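Long-range contact in arginine 3rd transport system periplasmic binding protein (Legionella pneumophila subsp. pneumophila str. Philadelphia 1, PDB 3KZG), which probably captures arginine in the periplasm, as a solute-binding protein of family 3, and delivers it to a membrane transport system: residues E89-Y94 against G184-I189. Residues are numbered along the deposited sequence; the frame is centred on the assembly and turned at random.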
ATOM      1  N   GLU A  89       6.934 -17.994   9.166  1.00 12.62           N
ATOM      2  CA  GLU A  89       8.208 -18.663   8.926  1.00 15.31           C
ATOM      3  C   GLU A  89       8.754 -19.149  10.268  1.00 13.34           C
ATOM      4  O   GLU A  89       8.623 -18.460  11.273  1.00 13.68           O
ATOM      5  CB  GLU A  89       9.210 -17.700   8.285  1.00 15.93           C
ATOM      6  CG  GLU A  89      10.539 -18.339   7.933  1.00 21.77           C
ATOM      7  CD  GLU A  89      11.489 -17.379   7.228  1.00 24.66           C
ATOM      8  OE1 GLU A  89      12.025 -16.463   7.887  1.00 25.41           O
ATOM      9  OE2 GLU A  89      11.689 -17.546   6.009  1.00 26.72           O
ATOM     10  N   SER A  90       9.357 -20.334  10.289  1.00 14.96           N
ATOM     11  CA  SER A  90       9.899 -20.873  11.532  1.00 15.02           C
ATOM     12  C   SER A  90      11.420 -20.778  11.585  1.00 15.59           C
ATOM     13  O   SER A  90      12.121 -21.305  10.720  1.00 15.91           O
ATOM     14  CB  SER A  90       9.461 -22.335  11.725  1.00 14.22           C
ATOM     15  OG  SER A  90       9.878 -23.161  10.650  1.00 13.35           O
ATOM     16  N   ASN A  91      11.922 -20.083  12.601  1.00 16.28           N
ATOM     17  CA  ASN A  91      13.362 -19.930  12.787  1.00 18.15           C
ATOM     18  C   ASN A  91      13.712 -20.201  14.243  1.00 16.85           C
ATOM     19  O   ASN A  91      12.939 -19.874  15.135  1.00 17.46           O
ATOM     20  CB  ASN A  91      13.824 -18.509  12.443  1.00 17.41           C
ATOM     21  CG  ASN A  91      13.488 -18.108  11.026  1.00 18.77           C
ATOM     22  OD1 ASN A  91      12.462 -17.482  10.773  1.00 21.10           O
ATOM     23  ND2 ASN A  91      14.351 -18.474  10.092  1.00 17.97           N
ATOM     24  N   SER A  92      14.874 -20.800  14.474  1.00 17.43           N
ATOM     25  CA  SER A  92      15.329 -21.071  15.831  1.00 17.22           C
ATOM     26  C   SER A  92      16.343 -19.985  16.190  1.00 17.35           C
ATOM     27  O   SER A  92      16.795 -19.236  15.315  1.00 16.72           O
ATOM     28  CB  SER A  92      15.976 -22.458  15.923  1.00 16.58           C
ATOM     29  OG  SER A  92      17.175 -22.534  15.182  1.00 19.81           O
ATOM     30  N   GLN A  93      16.699 -19.896  17.467  1.00 16.76           N
ATOM     31  CA  GLN A  93      17.643 -18.877  17.919  1.00 16.74           C
ATOM     32  C   GLN A  93      18.355 -19.285  19.202  1.00 18.04           C
ATOM     33  O   GLN A  93      17.722 -19.755  20.147  1.00 19.28           O
ATOM     34  CB  GLN A  93      16.896 -17.556  18.148  1.00 16.43           C
ATOM     35  CG  GLN A  93      17.724 -16.440  18.797  1.00 16.37           C
ATOM     36  CD  GLN A  93      18.773 -15.854  17.865  1.00 15.53           C
ATOM     37  OE1 GLN A  93      18.447 -15.325  16.806  1.00 16.37           O
ATOM     38  NE2 GLN A  93      20.039 -15.948  18.260  1.00 14.72           N
ATOM     39  N   TYR A  94      19.673 -19.117  19.234  1.00 17.82           N
ATOM     40  CA  TYR A  94      20.437 -19.445  20.433  1.00 17.70           C
ATOM     41  C   TYR A  94      20.388 -18.239  21.366  1.00 19.03           C
ATOM     42  O   TYR A  94      20.571 -17.095  20.934  1.00 18.23           O
ATOM     43  CB  TYR A  94      21.893 -19.783  20.088  1.00 15.91           C
ATOM     44  CG  TYR A  94      22.103 -21.201  19.592  1.00 14.44           C
ATOM     45  CD1 TYR A  94      22.106 -22.282  20.480  1.00 14.49           C
ATOM     46  CD2 TYR A  94      22.292 -21.465  18.234  1.00 15.86           C
ATOM     47  CE1 TYR A  94      22.292 -23.589  20.027  1.00 15.10           C
ATOM     48  CE2 TYR A  94      22.481 -22.766  17.770  1.00 15.35           C
ATOM     49  CZ  TYR A  94      22.480 -23.824  18.671  1.00 16.37           C
ATOM     50  OH  TYR A  94      22.669 -25.116  18.212  1.00 18.23           O
ATOM     51  N   GLY A 184      24.531 -15.430  17.689  1.00 25.35           N
ATOM     52  CA  GLY A 184      24.419 -15.707  16.265  1.00 23.55           C
ATOM     53  C   GLY A 184      23.097 -15.214  15.709  1.00 23.85           C
ATOM     54  O   GLY A 184      22.262 -14.715  16.459  1.00 22.62           O
ATOM     55  N   LYS A 185      22.902 -15.341  14.400  1.00 23.02           N
ATOM     56  CA  LYS A 185      21.656 -14.909  13.767  1.00 23.03           C
ATOM     57  C   LYS A 185      20.611 -16.019  13.922  1.00 21.75           C
ATOM     58  O   LYS A 185      20.937 -17.123  14.355  1.00 20.96           O
ATOM     59  CB  LYS A 185      21.890 -14.640  12.278  1.00 24.55           C
ATOM     60  CG  LYS A 185      23.121 -13.799  11.987  1.00 31.12           C
ATOM     61  CD  LYS A 185      23.458 -13.788  10.498  1.00 34.01           C
ATOM     62  CE  LYS A 185      24.811 -13.124  10.251  1.00 36.44           C
ATOM     63  NZ  LYS A 185      25.199 -13.162   8.811  1.00 37.42           N
ATOM     64  N   LYS A 186      19.361 -15.730  13.575  1.00 21.78           N
ATOM     65  CA  LYS A 186      18.304 -16.728  13.675  1.00 20.13           C
ATOM     66  C   LYS A 186      18.596 -17.837  12.670  1.00 21.39           C
ATOM     67  O   LYS A 186      19.259 -17.598  11.663  1.00 22.84           O
ATOM     68  CB  LYS A 186      16.939 -16.093  13.395  1.00 20.43           C
ATOM     69  CG  LYS A 186      16.809 -15.407  12.047  1.00 18.08           C
ATOM     70  CD  LYS A 186      15.428 -14.781  11.913  1.00 18.47           C
ATOM     71  CE  LYS A 186      15.274 -14.028  10.593  1.00 22.12           C
ATOM     72  NZ  LYS A 186      13.945 -13.360  10.509  1.00 22.27           N
ATOM     73  N   ILE A 187      18.105 -19.042  12.941  1.00 21.62           N
ATOM     74  CA  ILE A 187      18.358 -20.182  12.066  1.00 21.05           C
ATOM     75  C   ILE A 187      17.081 -20.753  11.455  1.00 21.21           C
ATOM     76  O   ILE A 187      16.125 -21.063  12.167  1.00 20.51           O
ATOM     77  CB  ILE A 187      19.068 -21.325  12.831  1.00 21.55           C
ATOM     78  CG1 ILE A 187      20.267 -20.777  13.614  1.00 22.74           C
ATOM     79  CG2 ILE A 187      19.511 -22.407  11.858  1.00 19.18           C
ATOM     80  CD1 ILE A 187      21.319 -20.111  12.760  1.00 25.52           C
ATOM     81  N   SER A 188      17.072 -20.906  10.135  1.00 19.74           N
ATOM     82  CA  SER A 188      15.901 -21.455   9.469  1.00 21.02           C
ATOM     83  C   SER A 188      15.762 -22.922   9.860  1.00 20.68           C
ATOM     84  O   SER A 188      16.719 -23.686   9.780  1.00 19.45           O
ATOM     85  CB  SER A 188      16.042 -21.342   7.949  1.00 22.69           C
ATOM     86  OG  SER A 188      14.854 -21.770   7.301  1.00 25.55           O
ATOM     87  N   ILE A 189      14.574 -23.313  10.297  1.00 19.78           N
ATOM     88  CA  ILE A 189      14.356 -24.698  10.677  1.00 19.86           C
ATOM     89  C   ILE A 189      12.923 -25.102  10.361  1.00 18.16           C
ATOM     90  O   ILE A 189      11.975 -24.396  10.705  1.00 18.67           O
ATOM     91  CB  ILE A 189      14.630 -24.920  12.181  1.00 22.27           C
ATOM     92  CG1 ILE A 189      14.400 -26.395  12.535  1.00 24.06           C
ATOM     93  CG2 ILE A 189      13.746 -23.998  13.009  1.00 19.33           C
ATOM     94  CD1 ILE A 189      14.612 -26.722  13.992  1.00 29.38           C
TER
HETATM   95  O   HOH W   1      21.167 -18.518  16.707  1.00 12.80           O
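Ser90 meets Ile189 through its backbone, the N of Ile189 donating to Ser90 O over 3.2 Å. Its OG, placed between its own N and carbonyl carbon (chi1 59°), is modelled only 2.4 Å from Ile189 O, too short for the detail of that bond to be trusted, and also bonds to the backbone N of Gly192. At Asn91, a non-hydrogen-bonded partner of Ser188, the side chain crosses that of Lys186 obliquely, CG lying 4.0 Å from Lys186 CD. Ser92 and Ile187 then form a hydrogen-bonded antiparallel pair, Ser92 N reaching Ile187 O at 2.6 Å and Ile187 N reaching Ser92 O at 2.7 Å. This is how strand 180-188 joins the five-stranded mixed sheet of one lobe in a periplasmic binding protein fold: it pairs with strand 91-97, whose other edge pairs with strand 154-158. Ser92 OG sits 3.3 Å from Ile187 CB and bonds to Gln124 of helix 121-127, which packs over the face carrying Ser92 and Ile187. Gln93 bends back at chi2 (72°), and its NE2 donates almost straight to Gly184 O at 3.1 Å, from above the carbonyl plane, and to Tyr94 O. Beyond it a water links the two segments, accepting from Tyr94 N and donating to Lys185 O.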